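Local coordinates for short chain dehydrogenase (Mycobacterium smegmatis, PDB 3UCX), which probably works as an oxidoreductase of the short-chain dehydrogenase/reductase family, built on a Rossmann fold, although its substrate is not established, at residues G20-T25 with G195-S200; K53-T56 with R61-S64; A76-E81 with Q129-A134; I239-M242 with L246-G249. One frame throughout, in Å; residues are numbered along the deposited sequence.

Overall arrangement
The four contacts sample one Rossmann-type subunit. Contact 1 is a sparse surface touch between the turn ahead of helix 23-33 and the start of helix 196-208. Contacts 2 and 3 are partly buried and use consecutive elements: contact 2 sets helix 45-57 on edge strand 62-66, while contact 3 joins the following helix 72-85 to the break after helix 110-130. Contact 4, the buried one, folds a loop back on helix 232-243 beside a neighbouring subunit, and meets contact 1 where Leu23 packs on Ile239. No hydrogen bond crosses any of them. A methyl lies over a phenyl face in contacts 3 and 4, whereas contacts 1 and 2 rely on small aliphatic groups and threonines.

Contact 1 of 4, residues G20-T25 with G195-S200; sequences GPALGT and GGTLKS
Ala22 and Thr197 make the closest approach here, with the alanine methyl CB 3.7 Å from Thr197 OG1. Ala22 CB also lies 3.9 Å from Thr197 CB, so the methyl sits against the oxygen-bearing flank of the threonine. Pro21 adds the outer edge of its ring, CG standing 4.0 Å from Thr197 OG1, and its side chain runs at about a right angle to that of Thr197. One threonine oxygen therefore rests on two aliphatic groups, and no hydrogen bond crosses between the segments. Its position follows from the torsion: OG1 lies anti to the carbonyl carbon (chi1 -59°), and CG2 is placed anti to the backbone N.

The next shell fixes the two turns. Thr25 OG1 donates to Gly20 O at 2.6 Å, closing the loop that carries Pro21 and Ala22. In the other segment, Ser200 OG and Ser200 N both donate to Gly196 O, from opposite faces of its carbonyl plane, in the first turn of helix 196-208. Next in the chain after Ala22, Leu23 packs on Val235 and Ile239 of helix 232-243.

Residues 20-25 follow strand 13-17 and lead into helix 23-33, where short-chain dehydrogenases usually carry the glycine-rich cofactor loop. The start of helix 196-208, beyond strand 184-190, faces it here, consistent with the rim of the Rossmann-fold dinucleotide cleft.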
loop_
_atom_site.group_PDB
_atom_site.type_symbol
_atom_site.label_atom_id
_atom_site.label_comp_id
_atom_site.label_asym_id
_atom_site.label_seq_id
_atom_site.Cartn_x
_atom_site.Cartn_y
_atom_site.Cartn_z
ATOM N N GLY A 20 -3.615 29.077 9.103
ATOM C CA GLY A 20 -2.400 29.638 9.674
ATOM C C GLY A 20 -1.727 30.535 8.661
ATOM O O GLY A 20 -2.300 30.829 7.620
ATOM N N PRO A 21 -0.499 30.977 8.956
ATOM C CA PRO A 21 0.211 31.940 8.121
ATOM C C PRO A 21 0.766 31.346 6.809
ATOM O O PRO A 21 1.102 32.090 5.886
ATOM C CB PRO A 21 1.364 32.378 9.035
ATOM C CG PRO A 21 1.648 31.161 9.849
ATOM C CD PRO A 21 0.312 30.534 10.102
ATOM N N ALA A 22 0.857 30.018 6.734
ATOM C CA ALA A 22 1.483 29.332 5.607
ATOM C C ALA A 22 0.408 28.796 4.660
ATOM O O ALA A 22 -0.317 29.574 4.030
ATOM C CB ALA A 22 2.388 28.206 6.105
ATOM N N LEU A 23 0.279 27.474 4.573
ATOM C CA LEU A 23 -0.623 26.878 3.575
ATOM C C LEU A 23 -2.043 27.450 3.672
ATOM O O LEU A 23 -2.680 27.731 2.650
ATOM C CB LEU A 23 -0.660 25.364 3.728
ATOM C CG LEU A 23 -1.582 24.631 2.753
ATOM C CD1 LEU A 23 -1.192 24.845 1.290
ATOM C CD2 LEU A 23 -1.623 23.147 3.115
ATOM N N GLY A 24 -2.539 27.611 4.891
ATOM C CA GLY A 24 -3.892 28.134 5.104
ATOM C C GLY A 24 -4.173 29.467 4.437
ATOM O O GLY A 24 -5.235 29.681 3.838
ATOM N N THR A 25 -3.221 30.393 4.552
ATOM C CA THR A 25 -3.365 31.703 3.957
ATOM C C THR A 25 -3.297 31.595 2.428
ATOM O O THR A 25 -4.126 32.170 1.713
ATOM C CB THR A 25 -2.297 32.678 4.513
ATOM O OG1 THR A 25 -2.477 32.818 5.936
ATOM C CG2 THR A 25 -2.405 34.053 3.857
ATOM N N GLY A 195 7.776 28.077 1.606
ATOM C CA GLY A 195 7.237 29.413 1.594
ATOM C C GLY A 195 7.919 30.212 2.691
ATOM O O GLY A 195 8.929 29.770 3.259
ATOM N N GLY A 196 7.363 31.377 3.001
ATOM C CA GLY A 196 7.979 32.293 3.976
ATOM C C GLY A 196 8.118 31.655 5.338
ATOM O O GLY A 196 9.157 31.778 5.973
ATOM N N THR A 197 7.089 30.924 5.776
ATOM C CA THR A 197 7.123 30.283 7.093
ATOM C C THR A 197 8.206 29.206 7.227
ATOM O O THR A 197 8.950 29.176 8.216
ATOM C CB THR A 197 5.763 29.654 7.436
ATOM O OG1 THR A 197 4.749 30.664 7.430
ATOM C CG2 THR A 197 5.798 28.980 8.803
ATOM N N LEU A 198 8.283 28.300 6.255
ATOM C CA LEU A 198 9.303 27.257 6.297
ATOM C C LEU A 198 10.713 27.843 6.139
ATOM O O LEU A 198 11.648 27.353 6.747
ATOM C CB LEU A 198 9.063 26.196 5.224
ATOM C CG LEU A 198 10.006 24.990 5.317
ATOM C CD1 LEU A 198 9.888 24.275 6.671
ATOM C CD2 LEU A 198 9.768 24.018 4.166
ATOM N N LYS A 199 10.848 28.878 5.326
ATOM C CA LYS A 199 12.134 29.557 5.181
ATOM C C LYS A 199 12.654 30.103 6.522
ATOM O O LYS A 199 13.822 29.881 6.859
ATOM C CB LYS A 199 12.052 30.670 4.156
ATOM C CG LYS A 199 13.387 31.393 3.974
ATOM C CD LYS A 199 13.424 32.215 2.704
ATOM C CE LYS A 199 14.705 33.038 2.630
ATOM N NZ LYS A 199 15.131 33.205 1.208
ATOM N N SER A 200 11.784 30.765 7.301
ATOM C CA SER A 200 12.197 31.309 8.618
ATOM C C SER A 200 12.637 30.190 9.526
ATOM O O SER A 200 13.554 30.344 10.330
ATOM C CB SER A 200 11.068 32.062 9.330
ATOM O OG SER A 200 10.497 33.023 8.490
#

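Contact 2 of 4, residues K53-T56 with R61-S64; sequences KQVT and RALS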
loop_
_atom_site.group_PDB
_atom_site.type_symbol
_atom_site.label_atom_id
_atom_site.label_comp_id
_atom_site.label_asym_id
_atom_site.label_seq_id
_atom_site.Cartn_x
_atom_site.Cartn_y
_atom_site.Cartn_z
ATOM N N LYS A 53 -8.593 39.900 4.406
ATOM C CA LYS A 53 -8.213 40.985 3.480
ATOM C C LYS A 53 -7.696 40.456 2.134
ATOM O O LYS A 53 -8.096 40.937 1.079
ATOM C CB LYS A 53 -7.194 41.939 4.133
ATOM N N GLN A 54 -6.840 39.437 2.148
ATOM C CA GLN A 54 -6.400 38.849 0.881
ATOM C C GLN A 54 -7.586 38.305 0.093
ATOM O O GLN A 54 -7.606 38.385 -1.144
ATOM C CB GLN A 54 -5.356 37.751 1.096
ATOM C CG GLN A 54 -4.118 38.277 1.817
ATOM C CD GLN A 54 -2.953 37.323 1.785
ATOM O OE1 GLN A 54 -2.752 36.613 0.803
ATOM N NE2 GLN A 54 -2.167 37.310 2.862
ATOM N N VAL A 55 -8.579 37.764 0.801
ATOM C CA VAL A 55 -9.782 37.274 0.133
ATOM C C VAL A 55 -10.612 38.420 -0.446
ATOM O O VAL A 55 -11.004 38.398 -1.620
ATOM C CB VAL A 55 -10.646 36.392 1.074
ATOM C CG1 VAL A 55 -11.992 36.094 0.425
ATOM C CG2 VAL A 55 -9.889 35.106 1.416
ATOM N N THR A 56 -10.876 39.432 0.364
ATOM C CA THR A 56 -11.726 40.523 -0.098
ATOM C C THR A 56 -11.028 41.383 -1.164
ATOM O O THR A 56 -11.687 41.983 -2.004
ATOM C CB THR A 56 -12.247 41.381 1.066
ATOM O OG1 THR A 56 -11.148 41.822 1.851
ATOM C CG2 THR A 56 -13.185 40.562 1.955
ATOM N N ARG A 61 -15.988 37.357 -0.762
ATOM C CA ARG A 61 -16.308 37.589 0.636
ATOM C C ARG A 61 -15.611 36.606 1.557
ATOM O O ARG A 61 -15.340 35.450 1.184
ATOM C CB ARG A 61 -17.823 37.532 0.844
ATOM C CG ARG A 61 -18.540 38.749 0.269
ATOM C CD ARG A 61 -20.041 38.543 0.301
ATOM N NE ARG A 61 -20.429 37.373 -0.493
ATOM C CZ ARG A 61 -21.590 36.734 -0.387
ATOM N NH1 ARG A 61 -22.517 37.138 0.476
ATOM N NH2 ARG A 61 -21.829 35.678 -1.153
ATOM N N ALA A 62 -15.307 37.074 2.761
ATOM C CA ALA A 62 -14.723 36.218 3.788
ATOM C C ALA A 62 -15.474 36.399 5.113
ATOM O O ALA A 62 -15.631 37.520 5.587
ATOM C CB ALA A 62 -13.242 36.533 3.960
ATOM N N LEU A 63 -15.952 35.296 5.690
ATOM C CA LEU A 63 -16.494 35.289 7.043
ATOM C C LEU A 63 -15.441 34.696 7.971
ATOM O O LEU A 63 -15.030 33.533 7.786
ATOM C CB LEU A 63 -17.757 34.426 7.099
ATOM C CG LEU A 63 -18.492 34.295 8.437
ATOM C CD1 LEU A 63 -19.235 35.592 8.752
ATOM C CD2 LEU A 63 -19.454 33.105 8.386
ATOM N N SER A 64 -15.033 35.467 8.981
ATOM C CA SER A 64 -14.030 35.013 9.941
ATOM C C SER A 64 -14.732 34.635 11.230
ATOM O O SER A 64 -15.487 35.441 11.773
ATOM C CB SER A 64 -12.995 36.111 10.219
ATOM O OG SER A 64 -12.309 36.439 9.024
#
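Thr56 turns its two branches to different tasks: OG1 is hydrogen-bonded to the carbonyl O of Ala52 in its own helix, while CG2 stands 4.2 Å from the backbone N of Ala62 on the strand side. The torsion explains the division, since a chi1 of 54° tucks OG1 back over the helix backbone and turns CG2 to the strand. The hydroxyl bonds within the helix, and the methyl faces the strand.

Val55 does most of the touching. Val55 CG1, anti to the backbone N (chi1 171°), comes to 3.5 Å from Arg61 O and 3.8 Å from Ala62 CB. The alanine also meets the branch point of the valine, Ala62 CB lying 3.9 Å from Val55 CB, so its methyl nestles against one flank of that side chain. Helix 23-33 adds Ala28 and Ala32 to the packing around Val55, and Ala52, a turn back along helix 45-57, also touches Ala62.

Arg61 takes part through its main chain while its side chain runs off from the helix. There the guanidinium NH2 forms a salt bridge with Asp37 OD2 at the start of the neighbouring strand. On the strand, the side chain turned to Val55 is that of Ala62, a single methyl, and the helix lies close over it.

Strand 37-42, helix 45-57 and strand 62-66 form a right-handed beta-alpha-beta crossover of the Rossmann fold, and this contact packs its helix on its second strand.

Contact 3 of 4, residues A76-E81 with Q129-A134; sequences AHLVDE and QGFTPA
Val79 and the ring of Phe131 meet in a CH-pi contact. Val79 CG2 hangs 3.9 Å from the ring centroid, only 10° off the ring normal, and so stands almost directly over the middle of one face. A chi1 of 175° sends CG1 anti to the backbone N and CG2 anti to the carbonyl carbon, which brings CG2 over the ring. The valine main chain is close as well, with CA 3.8 Å from Phe131 CZ.

The remaining aliphatic packing comes at the rim of the same ring. Leu78 brings CD2 to 4.1 Å from Phe131 CE2, near the ring plane, and the two side chains run at about a right angle. Consecutive residues of helix 72-85 therefore hold the phenyl over one face and at its edge. Thr82, one turn on, and Val89, in the loop after this helix, also touch it.

These elements belong to the helical cover of the Rossmann-fold sheet. Leu78 also packs on Val39 and Ala41 of strand 37-42 and on Val65 of strand 62-66. Helix 110-130 ends just before Phe131, and helix 132-138 starts just after it; Gln129, on the last turn, packs against Ala106 of the second subunit.

Contacts with the main chain complete the set. Both methyls of Val79 lie against the same side of the Gly130 carbonyl, CG2 3.6 Å and CG1 3.7 Å from Gly130 O. A beta carbon on Gly130 would point at Val79 and come tight against CG2, so the close backbone approach, 6.4 Å from Val79 CA to Gly130 CA, goes with the missing side chain. Within the bend itself, Thr132 N donates to Gln129 O.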
loop_
_atom_site.group_PDB
_atom_site.type_symbol
_atom_site.label_atom_id
_atom_site.label_comp_id
_atom_site.label_asym_id
_atom_site.label_seq_id
_atom_site.Cartn_x
_atom_site.Cartn_y
_atom_site.Cartn_z
ATOM N N ALA A 76 -20.758 24.223 16.566
ATOM C CA ALA A 76 -22.159 24.496 16.270
ATOM C C ALA A 76 -22.348 25.954 15.901
ATOM O O ALA A 76 -23.088 26.278 14.965
ATOM C CB ALA A 76 -23.067 24.110 17.444
ATOM N N HIS A 77 -21.671 26.834 16.629
ATOM C CA HIS A 77 -21.705 28.264 16.326
ATOM C C HIS A 77 -21.133 28.565 14.952
ATOM O O HIS A 77 -21.732 29.321 14.191
ATOM C CB HIS A 77 -20.980 29.062 17.420
ATOM C CG HIS A 77 -20.881 30.546 17.146
ATOM N ND1 HIS A 77 -21.952 31.368 17.196
ATOM C CD2 HIS A 77 -19.782 31.353 16.836
ATOM C CE1 HIS A 77 -21.569 32.627 16.919
ATOM N NE2 HIS A 77 -20.242 32.622 16.698
ATOM N N LEU A 78 -19.981 27.990 14.617
ATOM C CA LEU A 78 -19.414 28.148 13.253
ATOM C C LEU A 78 -20.398 27.745 12.145
ATOM O O LEU A 78 -20.557 28.453 11.164
ATOM C CB LEU A 78 -18.128 27.328 13.112
ATOM C CG LEU A 78 -17.475 27.227 11.735
ATOM C CD1 LEU A 78 -16.959 28.593 11.284
ATOM C CD2 LEU A 78 -16.349 26.184 11.760
ATOM N N VAL A 79 -21.051 26.602 12.306
ATOM C CA VAL A 79 -22.059 26.157 11.349
ATOM C C VAL A 79 -23.206 27.176 11.274
ATOM O O VAL A 79 -23.610 27.581 10.193
ATOM C CB VAL A 79 -22.605 24.756 11.709
ATOM C CG1 VAL A 79 -23.744 24.354 10.773
ATOM C CG2 VAL A 79 -21.476 23.727 11.661
ATOM N N ASP A 80 -23.718 27.591 12.424
ATOM C CA ASP A 80 -24.829 28.544 12.446
ATOM C C ASP A 80 -24.447 29.867 11.766
ATOM O O ASP A 80 -25.199 30.386 10.928
ATOM C CB ASP A 80 -25.331 28.775 13.880
ATOM C CG ASP A 80 -26.084 27.578 14.454
ATOM O OD1 ASP A 80 -26.576 26.722 13.680
ATOM O OD2 ASP A 80 -26.186 27.477 15.704
ATOM N N GLU A 81 -23.250 30.371 12.049
ATOM C CA GLU A 81 -22.822 31.651 11.455
ATOM C C GLU A 81 -22.638 31.538 9.946
ATOM O O GLU A 81 -23.024 32.430 9.191
ATOM C CB GLU A 81 -21.556 32.173 12.130
ATOM C CG GLU A 81 -21.797 32.695 13.540
ATOM C CD GLU A 81 -22.662 33.942 13.565
ATOM O OE1 GLU A 81 -22.352 34.914 12.853
ATOM O OE2 GLU A 81 -23.667 33.939 14.289
ATOM N N GLN A 129 -18.964 16.575 10.397
ATOM C CA GLN A 129 -20.308 16.231 10.841
ATOM C C GLN A 129 -21.205 17.461 10.925
ATOM O O GLN A 129 -22.367 17.427 10.470
ATOM C CB GLN A 129 -20.255 15.479 12.174
ATOM C CG GLN A 129 -19.617 14.104 11.996
ATOM C CD GLN A 129 -19.600 13.225 13.236
ATOM O OE1 GLN A 129 -19.599 13.722 14.376
ATOM N NE2 GLN A 129 -19.574 11.903 13.018
ATOM N N GLY A 130 -20.667 18.554 11.483
ATOM C CA GLY A 130 -21.388 19.811 11.574
ATOM C C GLY A 130 -21.872 20.320 10.231
ATOM O O GLY A 130 -22.988 20.834 10.112
ATOM N N PHE A 131 -21.026 20.172 9.222
ATOM C CA PHE A 131 -21.362 20.591 7.871
ATOM C C PHE A 131 -21.936 19.500 6.971
ATOM O O PHE A 131 -22.135 19.728 5.791
ATOM C CB PHE A 131 -20.137 21.270 7.238
ATOM C CG PHE A 131 -19.917 22.676 7.752
ATOM C CD1 PHE A 131 -20.836 23.666 7.495
ATOM C CD2 PHE A 131 -18.805 22.991 8.509
ATOM C CE1 PHE A 131 -20.648 24.957 7.956
ATOM C CE2 PHE A 131 -18.597 24.274 8.969
ATOM C CZ PHE A 131 -19.525 25.261 8.709
ATOM N N THR A 132 -22.251 18.331 7.522
ATOM C CA THR A 132 -22.827 17.274 6.695
ATOM C C THR A 132 -24.170 17.694 6.086
ATOM O O THR A 132 -24.389 17.464 4.887
ATOM C CB THR A 132 -22.892 15.919 7.419
ATOM O OG1 THR A 132 -21.568 15.391 7.566
ATOM C CG2 THR A 132 -23.792 14.891 6.677
ATOM N N PRO A 133 -25.058 18.346 6.875
ATOM C CA PRO A 133 -26.303 18.746 6.264
ATOM C C PRO A 133 -26.131 19.698 5.069
ATOM O O PRO A 133 -26.791 19.531 4.025
ATOM C CB PRO A 133 -27.063 19.403 7.430
ATOM C CG PRO A 133 -26.576 18.670 8.626
ATOM C CD PRO A 133 -25.112 18.466 8.346
ATOM N N ALA A 134 -25.224 20.653 5.205
ATOM C CA ALA A 134 -24.909 21.566 4.119
ATOM C C ALA A 134 -24.307 20.840 2.925
ATOM O O ALA A 134 -24.749 21.036 1.804
ATOM C CB ALA A 134 -24.000 22.689 4.600
#

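Contact 4 of 4, residues I239-M242 with L246-G249; sequences ILFM and LASG
Phe241 lays one face of its ring against Ala247, whose CB sits 4.2 Å from the ring centroid and 16° off the normal. The fit is a CH-pi contact displaced toward the rim, with CZ and CE2 the nearest ring atoms. Leu246 comes to the ring at a slant, its CB 3.7 Å from Phe241 CE1, and the two side chains cross at about a right angle. With CG anti to the backbone N (chi1 165°), the phenyl swings from the helix toward the loop, and Leu246 and Ala247 close on it together.

The alanine methyl also reaches the end of the helix itself. Ala247 CB lies 3.3 Å from Phe241 O, a close approach, and 3.8 Å from Met242 O, while Met242 SD touches it more loosely at 4.4 Å.

Helix 232-243 and its following loop sit at a subunit boundary, in keeping with the tetramers common among short-chain dehydrogenases. Phe241 stacks on Phe241 of the third subunit, and Ser248 OG bonds to Glu234 OE2 of that same subunit.

Between the two segments the adhesion is apolar, yet the carbonyls beside the methyl have polar partners: Phe241 O accepts from Ser244 OG and Met242 O from Arg184 NH1. The loop is thus held by shape and dispersion, while hydrogen bonds satisfy two carbonyls near the helix end and others join the subunits.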
loop_
_atom_site.group_PDB
_atom_site.type_symbol
_atom_site.label_atom_id
_atom_site.label_comp_id
_atom_site.label_asym_id
_atom_site.label_seq_id
_atom_site.Cartn_x
_atom_site.Cartn_y
_atom_site.Cartn_z
ATOM N N ILE A 239 -5.162 20.703 -3.529
ATOM C CA ILE A 239 -6.353 20.817 -2.677
ATOM C C ILE A 239 -7.514 21.410 -3.475
ATOM O O ILE A 239 -8.643 20.920 -3.421
ATOM C CB ILE A 239 -6.063 21.668 -1.426
ATOM C CG1 ILE A 239 -5.078 20.942 -0.519
ATOM C CG2 ILE A 239 -7.342 22.012 -0.670
ATOM C CD1 ILE A 239 -4.445 21.836 0.526
ATOM N N LEU A 240 -7.239 22.472 -4.220
ATOM C CA LEU A 240 -8.254 23.066 -5.107
ATOM C C LEU A 240 -8.812 22.069 -6.115
ATOM O O LEU A 240 -10.040 22.008 -6.313
ATOM C CB LEU A 240 -7.712 24.303 -5.823
ATOM C CG LEU A 240 -7.945 25.628 -5.082
ATOM C CD1 LEU A 240 -7.282 25.637 -3.705
ATOM C CD2 LEU A 240 -7.395 26.739 -5.963
ATOM N N PHE A 241 -7.940 21.269 -6.734
ATOM C CA PHE A 241 -8.377 20.230 -7.668
ATOM C C PHE A 241 -9.360 19.265 -6.995
ATOM O O PHE A 241 -10.472 19.056 -7.496
ATOM C CB PHE A 241 -7.185 19.441 -8.217
ATOM C CG PHE A 241 -7.560 18.162 -8.895
ATOM C CD1 PHE A 241 -8.147 18.169 -10.137
ATOM C CD2 PHE A 241 -7.349 16.961 -8.276
ATOM C CE1 PHE A 241 -8.495 16.971 -10.771
ATOM C CE2 PHE A 241 -7.699 15.766 -8.882
ATOM C CZ PHE A 241 -8.276 15.785 -10.139
ATOM N N MET A 242 -8.946 18.723 -5.847
ATOM C CA MET A 242 -9.780 17.776 -5.091
ATOM C C MET A 242 -11.100 18.392 -4.618
ATOM O O MET A 242 -12.106 17.689 -4.514
ATOM C CB MET A 242 -9.020 17.245 -3.878
ATOM C CG MET A 242 -7.956 16.215 -4.204
ATOM S SD MET A 242 -8.695 14.726 -4.923
ATOM C CE MET A 242 -7.418 13.505 -4.594
ATOM N N LEU A 246 -13.608 19.144 -11.183
ATOM C CA LEU A 246 -12.637 18.350 -11.933
ATOM C C LEU A 246 -12.437 16.983 -11.248
ATOM O O LEU A 246 -12.043 16.018 -11.892
ATOM C CB LEU A 246 -11.268 19.034 -12.046
ATOM C CG LEU A 246 -11.038 20.281 -12.927
ATOM C CD1 LEU A 246 -9.699 20.935 -12.593
ATOM C CD2 LEU A 246 -11.079 19.924 -14.406
ATOM N N ALA A 247 -12.646 16.931 -9.938
ATOM C CA ALA A 247 -12.421 15.714 -9.185
ATOM C C ALA A 247 -13.759 15.008 -8.878
ATOM O O ALA A 247 -13.818 14.180 -7.965
ATOM C CB ALA A 247 -11.682 16.031 -7.894
ATOM N N SER A 248 -14.816 15.294 -9.651
ATOM C CA SER A 248 -16.148 14.732 -9.309
ATOM C C SER A 248 -16.229 13.197 -9.382
ATOM O O SER A 248 -17.162 12.587 -8.820
ATOM C CB SER A 248 -17.273 15.408 -10.124
ATOM O OG SER A 248 -17.084 15.195 -11.506
ATOM N N GLY A 249 -15.248 12.560 -10.036
ATOM C CA GLY A 249 -15.166 11.102 -10.103
ATOM C C GLY A 249 -14.272 10.501 -9.040
ATOM O O GLY A 249 -14.067 9.291 -9.017
#